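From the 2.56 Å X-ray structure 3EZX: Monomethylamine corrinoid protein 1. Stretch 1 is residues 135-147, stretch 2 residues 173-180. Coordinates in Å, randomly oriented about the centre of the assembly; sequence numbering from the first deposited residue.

Stretch 1 (135-147) VVEEAAKHKGEKV
Stretch 2 173-180: KLRDSVKC

A helix that ends in a turn and passes into a strand can hold a neighbouring segment in two ways, by apolar packing at the helix and by backbone pairing at the strand. The contact between residues 135-147 and 173-180 of this monomethylamine corrinoid protein, which buries 520 Å² in total, is a worked example.

Stretch 1 begins in mid-helix, with phi/psi near -66/-40. The CA-to-CB bond of Val136 (chi1 t) points sideways to the partner, and its CG1 lies 4.3 Å from Leu174 CD2. Glu138 and Lys141 instead form a salt bridge along the helix, with a long 3.5 Å separation between Lys141 NZ and Glu138 OE1. One turn on from Val136, Ala139 points its CB toward the partner, 3.8 Å from Leu174 CD2, and the CA-to-CB bond of Ala140 points sideways, its CB 4.0 Å from the same methyl, Leu174 CD2. At the alanines the backbones lie close: the CA atoms of Ala140 and Leu174 are 7.1 Å apart, and Ala140 N is 3.6 Å from Leu174 CD2. Leu174 (phi/psi -126/-19, chi1 -156°, chi2 60°) gives up more surface to the contact than any other residue.

A type II turn from His142 to Glu145 follows. His142 (chi1 m) and Glu145 (chi1 p) add a weak hydrogen bond, ND1 of His142 to OE2 of Glu145, 2.8 Å. Lys143 (-64/134) extends an all-t side chain across Leu174, its CD 3.3 Å from Leu174 CD1, so the contact is made by the aliphatic stem. Gly144 adopts 100/-24, where a CB would jam against the carbonyl O of Lys143; the backbone itself calls for glycine.

At the end of the turn, water links the stretches. Glu145 O and Ser177 O are 3.9 Å apart, both acceptors, and two waters bridge them: water 1 lies 2.5 Å from Glu145 O and 3.0 Å from Ser177 O, water 2 lies 3.0 Å from Glu145 O and 2.9 Å from Ser177 O. Water 3 accepts from Val147 N at 3.2 Å and donates to Ser177 O at 2.8 Å. Ser177 (chi1 p) turns its OG back to Leu174 O, 2.5 Å away, bracing its own loop.

Lys146 points its CB away, yet its CG lies 3.7 Å from Lys179 NZ. At Val147 (-128/134, chi1 t) direct backbone pairing appears: Lys179 N donates to Val147 O at 3.1 Å and a nearly straight 167°. The same oxygen receives a CA-H contact from Val178 CA at 3.6 Å. Val147 CB packs 3.7 Å from Val178 CG1 (Val178 chi1 m), with the two CA atoms 5.1 Å apart.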

ATOM      1  N   VAL A 135      11.104 -13.367   2.690  1.00 36.25           N
ATOM      2  CA  VAL A 135      10.756 -12.791   1.398  1.00 35.13           C
ATOM      3  C   VAL A 135      11.681 -13.457   0.389  1.00 37.73           C
ATOM      4  O   VAL A 135      11.271 -13.802  -0.719  1.00 39.98           O
ATOM      5  CB  VAL A 135      10.977 -11.254   1.364  1.00 34.17           C
ATOM      6  CG1 VAL A 135      10.671 -10.713  -0.024  1.00 16.02           C
ATOM      7  CG2 VAL A 135      10.084 -10.569   2.386  1.00 29.09           C
ATOM      8  N   VAL A 136      12.934 -13.642   0.796  1.00 35.65           N
ATOM      9  CA  VAL A 136      13.932 -14.288  -0.045  1.00 39.10           C
ATOM     10  C   VAL A 136      13.545 -15.748  -0.252  1.00 36.64           C
ATOM     11  O   VAL A 136      13.694 -16.287  -1.343  1.00 41.26           O
ATOM     12  CB  VAL A 136      15.335 -14.237   0.594  1.00 35.07           C
ATOM     13  CG1 VAL A 136      16.327 -15.000  -0.266  1.00 47.21           C
ATOM     14  CG2 VAL A 136      15.782 -12.800   0.743  1.00 45.42           C
ATOM     15  N   GLU A 137      13.047 -16.387   0.802  1.00 40.63           N
ATOM     16  CA  GLU A 137      12.639 -17.780   0.705  1.00 46.36           C
ATOM     17  C   GLU A 137      11.456 -17.912  -0.240  1.00 43.02           C
ATOM     18  O   GLU A 137      11.360 -18.878  -0.999  1.00 42.64           O
ATOM     19  CB  GLU A 137      12.277 -18.336   2.088  1.00 37.71           C
ATOM     20  CG  GLU A 137      13.477 -18.857   2.867  1.00 61.15           C
ATOM     21  CD  GLU A 137      13.118 -19.357   4.257  1.00 70.03           C
ATOM     22  OE1 GLU A 137      12.086 -20.048   4.397  1.00 79.55           O
ATOM     23  OE2 GLU A 137      13.878 -19.068   5.206  1.00 64.34           O
ATOM     24  N   GLU A 138      10.563 -16.929  -0.198  1.00 37.28           N
ATOM     25  CA  GLU A 138       9.383 -16.936  -1.051  1.00 38.90           C
ATOM     26  C   GLU A 138       9.805 -16.748  -2.504  1.00 41.28           C
ATOM     27  O   GLU A 138       9.276 -17.405  -3.404  1.00 36.05           O
ATOM     28  CB  GLU A 138       8.432 -15.813  -0.638  1.00 39.85           C
ATOM     29  CG  GLU A 138       7.019 -15.949  -1.183  1.00 49.12           C
ATOM     30  CD  GLU A 138       6.339 -17.223  -0.716  1.00 53.69           C
ATOM     31  OE1 GLU A 138       6.587 -17.637   0.436  1.00 42.06           O
ATOM     32  OE2 GLU A 138       5.548 -17.805  -1.492  1.00 57.13           O
ATOM     33  N   ALA A 139      10.765 -15.854  -2.725  1.00 40.10           N
ATOM     34  CA  ALA A 139      11.261 -15.577  -4.069  1.00 46.67           C
ATOM     35  C   ALA A 139      11.979 -16.791  -4.655  1.00 49.01           C
ATOM     36  O   ALA A 139      11.924 -17.032  -5.861  1.00 50.90           O
ATOM     37  CB  ALA A 139      12.200 -14.378  -4.043  1.00 45.01           C
ATOM     38  N   ALA A 140      12.652 -17.549  -3.793  1.00 46.58           N
ATOM     39  CA  ALA A 140      13.384 -18.740  -4.210  1.00 46.96           C
ATOM     40  C   ALA A 140      12.438 -19.817  -4.725  1.00 48.61           C
ATOM     41  O   ALA A 140      12.700 -20.443  -5.749  1.00 58.35           O
ATOM     42  CB  ALA A 140      14.206 -19.282  -3.041  1.00 49.90           C
ATOM     43  N   LYS A 141      11.337 -20.032  -4.009  1.00 53.79           N
ATOM     44  CA  LYS A 141      10.348 -21.034  -4.394  1.00 59.00           C
ATOM     45  C   LYS A 141       9.796 -20.727  -5.780  1.00 62.66           C
ATOM     46  O   LYS A 141       9.299 -21.616  -6.468  1.00 66.78           O
ATOM     47  CB  LYS A 141       9.183 -21.054  -3.395  1.00 55.61           C
ATOM     48  CG  LYS A 141       9.579 -21.281  -1.942  1.00 65.38           C
ATOM     49  CD  LYS A 141       8.379 -21.116  -1.016  1.00 65.01           C
ATOM     50  CE  LYS A 141       8.793 -21.137   0.450  1.00 77.05           C
ATOM     51  NZ  LYS A 141       7.655 -20.818   1.362  1.00 79.15           N
ATOM     52  N   HIS A 142       9.883 -19.463  -6.182  1.00 61.10           N
ATOM     53  CA  HIS A 142       9.373 -19.035  -7.480  1.00 56.97           C
ATOM     54  C   HIS A 142      10.480 -18.583  -8.430  1.00 53.14           C
ATOM     55  O   HIS A 142      10.246 -17.781  -9.334  1.00 60.70           O
ATOM     56  CB  HIS A 142       8.362 -17.899  -7.285  1.00 53.16           C
ATOM     57  CG  HIS A 142       7.114 -18.319  -6.572  1.00 55.18           C
ATOM     58  ND1 HIS A 142       6.163 -19.128  -7.152  1.00 52.93           N
ATOM     59  CD2 HIS A 142       6.669 -18.054  -5.321  1.00 63.11           C
ATOM     60  CE1 HIS A 142       5.185 -19.344  -6.289  1.00 51.35           C
ATOM     61  NE2 HIS A 142       5.468 -18.704  -5.171  1.00 58.87           N
ATOM     62  N   LYS A 143      11.684 -19.102  -8.229  1.00 45.23           N
ATOM     63  CA  LYS A 143      12.810 -18.733  -9.075  1.00 54.83           C
ATOM     64  C   LYS A 143      12.582 -19.167 -10.516  1.00 57.64           C
ATOM     65  O   LYS A 143      12.154 -20.294 -10.778  1.00 52.45           O
ATOM     66  CB  LYS A 143      14.101 -19.365  -8.551  1.00 56.39           C
ATOM     67  CG  LYS A 143      15.361 -18.905  -9.277  1.00 51.43           C
ATOM     68  CD  LYS A 143      16.601 -19.528  -8.652  1.00 48.86           C
ATOM     69  CE  LYS A 143      17.876 -18.914  -9.204  1.00 61.20           C
ATOM     70  NZ  LYS A 143      19.088 -19.472  -8.542  1.00 69.39           N
ATOM     71  N   GLY A 144      12.867 -18.262 -11.448  1.00 58.78           N
ATOM     72  CA  GLY A 144      12.707 -18.575 -12.854  1.00 61.52           C
ATOM     73  C   GLY A 144      11.436 -18.062 -13.495  1.00 60.26           C
ATOM     74  O   GLY A 144      11.386 -17.874 -14.711  1.00 56.25           O
ATOM     75  N   GLU A 145      10.402 -17.834 -12.693  1.00 59.84           N
ATOM     76  CA  GLU A 145       9.147 -17.344 -13.239  1.00 62.86           C
ATOM     77  C   GLU A 145       9.022 -15.826 -13.153  1.00 53.94           C
ATOM     78  O   GLU A 145       9.943 -15.142 -12.714  1.00 50.85           O
ATOM     79  CB  GLU A 145       7.961 -18.030 -12.549  1.00 65.76           C
ATOM     80  CG  GLU A 145       7.950 -17.946 -11.038  1.00 71.87           C
ATOM     81  CD  GLU A 145       6.959 -18.915 -10.415  1.00 76.84           C
ATOM     82  OE1 GLU A 145       7.175 -20.141 -10.519  1.00 78.89           O
ATOM     83  OE2 GLU A 145       5.961 -18.454  -9.825  1.00 80.47           O
ATOM     84  N   LYS A 146       7.886 -15.304 -13.600  1.00 47.48           N
ATOM     85  CA  LYS A 146       7.645 -13.868 -13.588  1.00 51.92           C
ATOM     86  C   LYS A 146       7.332 -13.439 -12.159  1.00 54.87           C
ATOM     87  O   LYS A 146       6.227 -13.669 -11.667  1.00 57.45           O
ATOM     88  CB  LYS A 146       6.469 -13.538 -14.504  1.00 50.04           C
ATOM     89  CG  LYS A 146       6.554 -12.174 -15.161  1.00 68.64           C
ATOM     90  CD  LYS A 146       7.738 -12.095 -16.111  1.00 67.92           C
ATOM     91  CE  LYS A 146       7.718 -10.798 -16.905  1.00 80.51           C
ATOM     92  NZ  LYS A 146       8.876 -10.692 -17.836  1.00 88.95           N
ATOM     93  N   VAL A 147       8.296 -12.810 -11.492  1.00 51.88           N
ATOM     94  CA  VAL A 147       8.093 -12.400 -10.105  1.00 52.17           C
ATOM     95  C   VAL A 147       8.405 -10.937  -9.806  1.00 52.38           C
ATOM     96  O   VAL A 147       9.430 -10.405 -10.232  1.00 41.05           O
ATOM     97  CB  VAL A 147       8.928 -13.291  -9.151  1.00 55.15           C
ATOM     98  CG1 VAL A 147       8.813 -12.800  -7.720  1.00 51.00           C
ATOM     99  CG2 VAL A 147       8.448 -14.737  -9.240  1.00 59.15           C
ATOM    100  N   LYS A 173      22.188 -14.891  -5.334  1.00 54.89           N
ATOM    101  CA  LYS A 173      22.097 -14.789  -6.787  1.00 63.14           C
ATOM    102  C   LYS A 173      20.684 -15.130  -7.242  1.00 59.81           C
ATOM    103  O   LYS A 173      20.462 -16.093  -7.975  1.00 61.67           O
ATOM    104  CB  LYS A 173      23.119 -15.731  -7.435  1.00 65.92           C
ATOM    105  CG  LYS A 173      24.543 -15.526  -6.916  1.00 69.23           C
ATOM    106  CD  LYS A 173      25.567 -16.345  -7.689  1.00 85.39           C
ATOM    107  CE  LYS A 173      26.979 -16.080  -7.174  1.00 89.17           C
ATOM    108  NZ  LYS A 173      28.023 -16.750  -8.002  1.00 91.40           N
ATOM    109  N   LEU A 174      19.731 -14.321  -6.789  1.00 63.88           N
ATOM    110  CA  LEU A 174      18.319 -14.510  -7.100  1.00 54.32           C
ATOM    111  C   LEU A 174      17.755 -13.220  -7.699  1.00 49.33           C
ATOM    112  O   LEU A 174      16.711 -13.218  -8.358  1.00 35.21           O
ATOM    113  CB  LEU A 174      17.577 -14.859  -5.808  1.00 47.98           C
ATOM    114  CG  LEU A 174      16.266 -15.634  -5.883  1.00 60.94           C
ATOM    115  CD1 LEU A 174      16.507 -16.974  -6.546  1.00 56.92           C
ATOM    116  CD2 LEU A 174      15.715 -15.836  -4.479  1.00 68.87           C
ATOM    117  N   ARG A 175      18.475 -12.129  -7.460  1.00 51.23           N
ATOM    118  CA  ARG A 175      18.115 -10.792  -7.923  1.00 55.50           C
ATOM    119  C   ARG A 175      17.622 -10.670  -9.363  1.00 57.65           C
ATOM    120  O   ARG A 175      16.423 -10.602  -9.618  1.00 68.73           O
ATOM    121  CB  ARG A 175      19.308  -9.854  -7.733  1.00 57.26           C
ATOM    122  CG  ARG A 175      19.068  -8.429  -8.206  1.00 55.39           C
ATOM    123  CD  ARG A 175      18.027  -7.733  -7.350  1.00 57.93           C
ATOM    124  NE  ARG A 175      17.793  -6.364  -7.797  1.00 58.74           N
ATOM    125  CZ  ARG A 175      17.081  -6.034  -8.869  1.00 56.73           C
ATOM    126  NH1 ARG A 175      16.514  -6.971  -9.619  1.00 29.82           N
ATOM    127  NH2 ARG A 175      16.945  -4.757  -9.195  1.00 61.22           N
ATOM    128  N   ASP A 176      18.567 -10.631 -10.293  1.00 54.32           N
ATOM    129  CA  ASP A 176      18.280 -10.475 -11.715  1.00 60.80           C
ATOM    130  C   ASP A 176      17.102 -11.266 -12.282  1.00 55.21           C
ATOM    131  O   ASP A 176      16.624 -10.965 -13.375  1.00 59.82           O
ATOM    132  CB  ASP A 176      19.549 -10.777 -12.514  1.00 68.35           C
ATOM    133  CG  ASP A 176      20.750  -9.993 -12.007  1.00 75.31           C
ATOM    134  OD1 ASP A 176      20.629  -8.760 -11.829  1.00 74.42           O
ATOM    135  OD2 ASP A 176      21.815 -10.607 -11.787  1.00 82.02           O
ATOM    136  N   SER A 177      16.626 -12.269 -11.551  1.00 57.87           N
ATOM    137  CA  SER A 177      15.493 -13.063 -12.021  1.00 56.61           C
ATOM    138  C   SER A 177      14.156 -12.475 -11.561  1.00 57.39           C
ATOM    139  O   SER A 177      13.095 -12.915 -12.009  1.00 60.63           O
ATOM    140  CB  SER A 177      15.617 -14.517 -11.543  1.00 60.26           C
ATOM    141  OG  SER A 177      15.540 -14.613 -10.130  1.00 65.29           O
ATOM    142  N   VAL A 178      14.206 -11.484 -10.672  1.00 38.69           N
ATOM    143  CA  VAL A 178      12.994 -10.840 -10.170  1.00 51.40           C
ATOM    144  C   VAL A 178      13.087  -9.312 -10.180  1.00 53.87           C
ATOM    145  O   VAL A 178      14.170  -8.741 -10.046  1.00 55.21           O
ATOM    146  CB  VAL A 178      12.665 -11.279  -8.721  1.00 54.56           C
ATOM    147  CG1 VAL A 178      12.560 -12.792  -8.646  1.00 62.82           C
ATOM    148  CG2 VAL A 178      13.726 -10.755  -7.757  1.00 50.94           C
ATOM    149  N   LYS A 179      11.940  -8.661 -10.336  1.00 47.33           N
ATOM    150  CA  LYS A 179      11.863  -7.202 -10.351  1.00 56.33           C
ATOM    151  C   LYS A 179      11.453  -6.738  -8.948  1.00 54.21           C
ATOM    152  O   LYS A 179      10.592  -7.353  -8.318  1.00 62.44           O
ATOM    153  CB  LYS A 179      10.840  -6.768 -11.406  1.00 55.90           C
ATOM    154  CG  LYS A 179       9.533  -7.533 -11.299  1.00 60.19           C
ATOM    155  CD  LYS A 179       8.787  -7.646 -12.622  1.00 48.25           C
ATOM    156  CE  LYS A 179       7.539  -8.505 -12.427  1.00 48.39           C
ATOM    157  NZ  LYS A 179       6.773  -8.775 -13.665  1.00 38.73           N
ATOM    158  N   CYS A 180      12.070  -5.665  -8.456  1.00 47.70           N
ATOM    159  CA  CYS A 180      11.777  -5.157  -7.113  1.00 44.40           C
ATOM    160  C   CYS A 180      11.221  -3.737  -7.045  1.00 45.65           C
ATOM    161  O   CYS A 180      11.848  -2.795  -7.524  1.00 52.33           O
ATOM    162  CB  CYS A 180      13.038  -5.224  -6.247  1.00 36.61           C
ATOM    163  SG  CYS A 180      13.630  -6.888  -5.930  1.00 54.70           S
TER
HETATM  164  O   HOH W   1      11.613 -15.187 -10.824  1.00 33.29           O
HETATM  165  O   HOH W   2      12.067 -14.063 -14.484  1.00 66.65           O
HETATM  166  O   HOH W   3      10.844 -11.478 -12.858  1.00 51.72           O